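Local structure of enterotoxin SEN variant (Staphylococcus aureus, 6KRY) at residues Tyr24-Ile38 and Lys77-Gly89. The protein probably acts as a superantigenic enterotoxin, a secreted bacterial toxin of the staphylococcal and streptococcal family. Residues are numbered along the deposited sequence; the frame is centred on the assembly and turned at random.
Sequences YYTDITWQLDESNKI and KGKNIDIYGLYYG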
loop_
_atom_site.group_PDB
_atom_site.type_symbol
_atom_site.label_atom_id
_atom_site.label_comp_id
_atom_site.label_asym_id
_atom_site.label_seq_id
_atom_site.Cartn_x
_atom_site.Cartn_y
_atom_site.Cartn_z
ATOM N N TYR A 24 8.544 -7.400 3.693
ATOM C CA TYR A 24 7.266 -6.692 3.534
ATOM C C TYR A 24 6.454 -7.154 2.310
ATOM O O TYR A 24 5.204 -7.103 2.336
ATOM C CB TYR A 24 7.498 -5.189 3.473
ATOM C CG TYR A 24 7.212 -4.515 4.786
ATOM C CD1 TYR A 24 5.918 -4.451 5.264
ATOM C CD2 TYR A 24 8.229 -4.013 5.564
ATOM C CE1 TYR A 24 5.642 -3.832 6.472
ATOM C CE2 TYR A 24 7.967 -3.389 6.778
ATOM C CZ TYR A 24 6.674 -3.336 7.252
ATOM O OH TYR A 24 6.440 -2.724 8.460
ATOM N N TYR A 25 7.130 -7.633 1.246
ATOM C CA TYR A 25 6.485 -7.954 0.004
ATOM C C TYR A 25 6.524 -9.466 -0.260
ATOM O O TYR A 25 6.058 -9.875 -1.313
ATOM C CB TYR A 25 7.045 -7.132 -1.159
ATOM C CG TYR A 25 6.608 -5.692 -1.106
ATOM C CD1 TYR A 25 5.271 -5.358 -1.277
ATOM C CD2 TYR A 25 7.470 -4.691 -0.702
ATOM C CE1 TYR A 25 4.833 -4.049 -1.148
ATOM C CE2 TYR A 25 7.060 -3.376 -0.571
ATOM C CZ TYR A 25 5.733 -3.061 -0.794
ATOM O OH TYR A 25 5.313 -1.773 -0.673
ATOM N N THR A 26 7.016 -10.250 0.712
ATOM C CA THR A 26 6.978 -11.720 0.648
ATOM C C THR A 26 5.963 -12.304 1.638
ATOM O O THR A 26 5.324 -13.307 1.332
ATOM C CB THR A 26 8.372 -12.307 0.925
ATOM O OG1 THR A 26 9.219 -11.830 -0.124
ATOM C CG2 THR A 26 8.374 -13.820 0.966
ATOM N N ASP A 27 5.900 -11.774 2.861
ATOM C CA ASP A 27 5.084 -12.409 3.945
ATOM C C ASP A 27 3.711 -11.743 3.951
ATOM O O ASP A 27 3.664 -10.543 4.252
ATOM C CB ASP A 27 5.725 -12.211 5.322
ATOM C CG ASP A 27 7.113 -12.812 5.458
ATOM O OD1 ASP A 27 7.305 -13.958 4.982
ATOM O OD2 ASP A 27 8.012 -12.131 6.020
ATOM N N ILE A 28 2.651 -12.480 3.581
ATOM C CA ILE A 28 1.286 -11.878 3.444
ATOM C C ILE A 28 0.791 -11.328 4.781
ATOM O O ILE A 28 -0.128 -10.501 4.765
ATOM C CB ILE A 28 0.185 -12.802 2.866
ATOM C CG1 ILE A 28 0.235 -14.254 3.353
ATOM C CG2 ILE A 28 0.177 -12.719 1.357
ATOM C CD1 ILE A 28 0.429 -14.424 4.821
ATOM N N THR A 29 1.400 -11.738 5.903
ATOM C CA THR A 29 0.960 -11.299 7.227
ATOM C C THR A 29 1.134 -9.781 7.414
ATOM O O THR A 29 0.465 -9.209 8.258
ATOM C CB THR A 29 1.644 -12.084 8.357
ATOM O OG1 THR A 29 3.049 -11.958 8.168
ATOM C CG2 THR A 29 1.248 -13.540 8.368
ATOM N N TRP A 30 1.983 -9.115 6.632
ATOM C CA TRP A 30 2.116 -7.653 6.744
ATOM C C TRP A 30 0.903 -6.904 6.174
ATOM O O TRP A 30 0.852 -5.705 6.346
ATOM C CB TRP A 30 3.378 -7.164 6.014
ATOM C CG TRP A 30 4.658 -7.533 6.671
ATOM C CD1 TRP A 30 5.585 -8.423 6.211
ATOM C CD2 TRP A 30 5.121 -7.075 7.949
ATOM N NE1 TRP A 30 6.614 -8.516 7.106
ATOM C CE2 TRP A 30 6.363 -7.699 8.176
ATOM C CE3 TRP A 30 4.617 -6.175 8.895
ATOM C CZ2 TRP A 30 7.112 -7.453 9.321
ATOM C CZ3 TRP A 30 5.352 -5.942 10.036
ATOM C CH2 TRP A 30 6.579 -6.579 10.241
ATOM N N GLN A 31 0.027 -7.570 5.410
ATOM C CA GLN A 31 -1.124 -6.956 4.767
ATOM C C GLN A 31 -2.316 -7.039 5.718
ATOM O O GLN A 31 -2.828 -8.111 5.966
ATOM C CB GLN A 31 -1.471 -7.631 3.437
ATOM C CG GLN A 31 -0.366 -7.423 2.405
ATOM C CD GLN A 31 -0.569 -7.965 1.000
ATOM O OE1 GLN A 31 -1.469 -7.530 0.283
ATOM N NE2 GLN A 31 0.357 -8.804 0.539
ATOM N N LEU A 32 -2.715 -5.887 6.240
ATOM C CA LEU A 32 -3.898 -5.707 7.052
ATOM C C LEU A 32 -5.085 -5.523 6.098
ATOM O O LEU A 32 -4.981 -4.825 5.094
ATOM C CB LEU A 32 -3.607 -4.476 7.924
ATOM C CG LEU A 32 -4.559 -4.131 9.054
ATOM C CD1 LEU A 32 -5.776 -3.402 8.503
ATOM C CD2 LEU A 32 -4.953 -5.351 9.851
ATOM N N ASP A 33 -6.180 -6.240 6.356
ATOM C CA ASP A 33 -7.373 -6.214 5.514
ATOM C C ASP A 33 -8.569 -6.344 6.480
ATOM O O ASP A 33 -8.965 -7.468 6.843
ATOM C CB ASP A 33 -7.292 -7.340 4.475
ATOM C CG ASP A 33 -8.398 -7.375 3.426
ATOM O OD1 ASP A 33 -9.325 -6.491 3.456
ATOM O OD2 ASP A 33 -8.312 -8.262 2.532
ATOM N N GLU A 34 -9.105 -5.205 6.926
ATOM C CA GLU A 34 -10.119 -5.180 7.977
ATOM C C GLU A 34 -11.361 -4.515 7.422
ATOM O O GLU A 34 -11.235 -3.560 6.648
ATOM C CB GLU A 34 -9.633 -4.389 9.189
ATOM C CG GLU A 34 -8.481 -5.054 9.909
ATOM C CD GLU A 34 -8.816 -6.393 10.546
ATOM O OE1 GLU A 34 -7.962 -7.314 10.479
ATOM O OE2 GLU A 34 -9.917 -6.512 11.092
ATOM N N SER A 35 -12.543 -5.022 7.809
ATOM C CA SER A 35 -13.818 -4.467 7.275
ATOM C C SER A 35 -14.736 -4.036 8.416
ATOM O O SER A 35 -14.848 -4.721 9.432
ATOM C CB SER A 35 -14.605 -5.417 6.365
ATOM O OG SER A 35 -13.760 -6.379 5.784
ATOM N N ASN A 36 -15.406 -2.922 8.180
ATOM C CA ASN A 36 -16.511 -2.409 9.011
ATOM C C ASN A 36 -16.050 -2.214 10.464
ATOM O O ASN A 36 -16.658 -2.709 11.407
ATOM C CB ASN A 36 -17.760 -3.303 8.927
ATOM C CG ASN A 36 -19.021 -2.655 9.478
ATOM O OD1 ASN A 36 -19.062 -1.443 9.748
ATOM N ND2 ASN A 36 -20.064 -3.463 9.670
ATOM N N LYS A 37 -14.986 -1.431 10.618
ATOM C CA LYS A 37 -14.466 -1.064 11.909
ATOM C C LYS A 37 -14.804 0.400 12.173
ATOM O O LYS A 37 -15.273 1.099 11.310
ATOM C CB LYS A 37 -12.958 -1.305 11.923
ATOM C CG LYS A 37 -12.518 -2.705 11.490
ATOM C CD LYS A 37 -13.055 -3.733 12.438
ATOM C CE LYS A 37 -12.423 -5.098 12.322
ATOM N NZ LYS A 37 -13.156 -6.081 13.149
ATOM N N ILE A 38 -14.539 0.863 13.398
ATOM C CA ILE A 38 -14.852 2.235 13.796
ATOM C C ILE A 38 -13.779 2.684 14.784
ATOM O O ILE A 38 -13.433 1.942 15.735
ATOM C CB ILE A 38 -16.287 2.327 14.380
ATOM C CG1 ILE A 38 -16.700 3.768 14.703
ATOM C CG2 ILE A 38 -16.468 1.428 15.592
ATOM C CD1 ILE A 38 -18.220 3.951 14.840
ATOM N N LYS A 77 -12.961 9.700 11.321
ATOM C CA LYS A 77 -13.041 9.356 12.735
ATOM C C LYS A 77 -14.497 9.047 13.122
ATOM O O LYS A 77 -15.438 9.791 12.792
ATOM C CB LYS A 77 -12.376 10.417 13.627
ATOM C CG LYS A 77 -13.023 11.787 13.706
ATOM C CD LYS A 77 -12.466 12.572 14.900
ATOM C CE LYS A 77 -13.364 13.702 15.359
ATOM N NZ LYS A 77 -12.906 15.011 14.829
ATOM N N GLY A 78 -14.689 7.902 13.779
ATOM C CA GLY A 78 -16.013 7.511 14.301
ATOM C C GLY A 78 -17.021 7.125 13.225
ATOM O O GLY A 78 -18.215 7.049 13.528
ATOM N N LYS A 79 -16.563 6.864 11.985
ATOM C CA LYS A 79 -17.398 6.329 10.930
ATOM C C LYS A 79 -17.046 4.865 10.703
ATOM O O LYS A 79 -15.927 4.440 10.988
ATOM C CB LYS A 79 -17.210 7.153 9.652
ATOM C CG LYS A 79 -17.515 8.642 9.812
ATOM C CD LYS A 79 -18.119 9.299 8.602
ATOM C CE LYS A 79 -18.203 10.816 8.679
ATOM N NZ LYS A 79 -18.538 11.289 10.043
ATOM N N ASN A 80 -17.981 4.100 10.134
ATOM C CA ASN A 80 -17.672 2.725 9.746
ATOM C C ASN A 80 -16.700 2.750 8.562
ATOM O O ASN A 80 -17.013 3.376 7.561
ATOM C CB ASN A 80 -18.925 1.938 9.389
ATOM C CG ASN A 80 -19.971 1.860 10.487
ATOM O OD1 ASN A 80 -21.164 1.865 10.178
ATOM N ND2 ASN A 80 -19.586 1.836 11.747
ATOM N N ILE A 81 -15.555 2.069 8.680
ATOM C CA ILE A 81 -14.495 2.118 7.697
ATOM C C ILE A 81 -13.971 0.699 7.420
ATOM O O ILE A 81 -14.059 -0.203 8.247
ATOM C CB ILE A 81 -13.355 3.078 8.143
ATOM C CG1 ILE A 81 -12.806 2.738 9.535
ATOM C CG2 ILE A 81 -13.791 4.526 8.120
ATOM C CD1 ILE A 81 -11.542 3.540 9.874
ATOM N N ASP A 82 -13.395 0.555 6.234
ATOM C CA ASP A 82 -12.513 -0.559 5.862
ATOM C C ASP A 82 -11.070 -0.051 5.847
ATOM O O ASP A 82 -10.805 1.124 5.601
ATOM C CB ASP A 82 -12.838 -1.154 4.490
ATOM C CG ASP A 82 -14.236 -1.746 4.374
ATOM O OD1 ASP A 82 -14.752 -2.281 5.398
ATOM O OD2 ASP A 82 -14.817 -1.632 3.265
ATOM N N ILE A 83 -10.138 -0.965 6.130
ATOM C CA ILE A 83 -8.761 -0.601 6.195
ATOM C C ILE A 83 -7.939 -1.647 5.466
ATOM O O ILE A 83 -8.057 -2.838 5.749
ATOM C CB ILE A 83 -8.287 -0.450 7.652
ATOM C CG1 ILE A 83 -9.168 0.477 8.488
ATOM C CG2 ILE A 83 -6.845 0.017 7.669
ATOM C CD1 ILE A 83 -10.010 -0.217 9.518
ATOM N N TYR A 84 -7.033 -1.185 4.595
ATOM C CA TYR A 84 -6.185 -2.069 3.891
ATOM C C TYR A 84 -4.809 -1.411 3.799
ATOM O O TYR A 84 -4.708 -0.336 3.261
ATOM C CB TYR A 84 -6.690 -2.381 2.470
ATOM C CG TYR A 84 -5.940 -3.520 1.821
ATOM C CD1 TYR A 84 -4.638 -3.345 1.371
ATOM C CD2 TYR A 84 -6.494 -4.788 1.725
ATOM C CE1 TYR A 84 -3.901 -4.404 0.855
ATOM C CE2 TYR A 84 -5.779 -5.848 1.201
ATOM C CZ TYR A 84 -4.487 -5.647 0.747
ATOM O OH TYR A 84 -3.754 -6.686 0.245
ATOM N N GLY A 85 -3.759 -2.108 4.223
ATOM C CA GLY A 85 -2.421 -1.675 3.875
ATOM C C GLY A 85 -1.329 -2.390 4.638
ATOM O O GLY A 85 -1.560 -3.417 5.300
ATOM N N LEU A 86 -0.124 -1.815 4.554
ATOM C CA LEU A 86 1.054 -2.379 5.209
ATOM C C LEU A 86 1.316 -1.665 6.541
ATOM O O LEU A 86 1.522 -0.442 6.590
ATOM C CB LEU A 86 2.240 -2.205 4.252
ATOM C CG LEU A 86 2.111 -2.971 2.931
ATOM C CD1 LEU A 86 3.264 -2.628 1.995
ATOM C CD2 LEU A 86 2.042 -4.481 3.156
ATOM N N TYR A 87 1.347 -2.444 7.626
ATOM C CA TYR A 87 1.503 -1.881 8.960
ATOM C C TYR A 87 2.936 -2.062 9.459
ATOM O O TYR A 87 3.755 -2.816 8.902
ATOM C CB TYR A 87 0.498 -2.512 9.935
ATOM C CG TYR A 87 0.711 -3.981 10.147
ATOM C CD1 TYR A 87 1.627 -4.436 11.081
ATOM C CD2 TYR A 87 0.075 -4.915 9.362
ATOM C CE1 TYR A 87 1.919 -5.783 11.208
ATOM C CE2 TYR A 87 0.322 -6.271 9.503
ATOM C CZ TYR A 87 1.239 -6.706 10.438
ATOM O OH TYR A 87 1.522 -8.035 10.585
ATOM N N TYR A 88 3.225 -1.330 10.544
ATOM C CA TYR A 88 4.485 -1.399 11.216
ATOM C C TYR A 88 4.262 -1.343 12.726
ATOM O O TYR A 88 3.285 -0.785 13.218
ATOM C CB TYR A 88 5.395 -0.280 10.710
ATOM C CG TYR A 88 5.013 1.112 11.150
ATOM C CD1 TYR A 88 5.503 1.599 12.336
ATOM C CD2 TYR A 88 4.294 1.978 10.340
ATOM C CE1 TYR A 88 5.214 2.875 12.770
ATOM C CE2 TYR A 88 3.987 3.273 10.767
ATOM C CZ TYR A 88 4.461 3.719 11.985
ATOM O OH TYR A 88 4.213 4.941 12.524
ATOM N N GLY A 89 5.192 -1.961 13.457
ATOM C CA GLY A 89 5.143 -2.017 14.915
ATOM C C GLY A 89 6.208 -1.140 15.567
ATOM O O GLY A 89 5.937 -0.545 16.618
#
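Antiparallel pairing of strand 31-37 with strand 81-84, in the OB-fold domain, illustrates how backbone pairing gives way to tyrosine hydroxyl bonds where the strand meets the turn and helix before it. Leu32 pairs with Gly85 and Glu34 with Ile83 through reciprocal backbone bonds; Glu34 N lies 2.8 Å from Ile83 O. Asn36 and Lys37 then both face Ile81, a G1 beta bulge. Here Asp82 OD1 accepts a hydrogen bond from Asn36 N (2.9 Å), nearly along its own C-O direction, while OD2 turns to Gln114. At Gly85 segment 77-89 turns a corner, and side chains take over. Tyr87, with CG lying between the backbone N and the carbonyl carbon (chi1 64°), spans to the 3-10 turn 28-30: its OH donates to Thr29 O (2.8 Å) from above the carbonyl plane, and Trp30 CE3 sits over one ring face, 3.6 Å from Tyr87 CE1, the planes inclined at 45°. Tyr24, in the C-terminal part of helix 15-26, reaches back to donate its OH to Tyr87 O (2.7 Å). Leu86 wedges CD1 against Tyr25 OH (3.5 Å) and CD2 beside Gln31 CG. Tyr87 thus serves as donor through its hydroxyl and acceptor through its carbonyl, which would hold helix, turn and segment 77-89 in a set relation within largely apolar, aromatic packing.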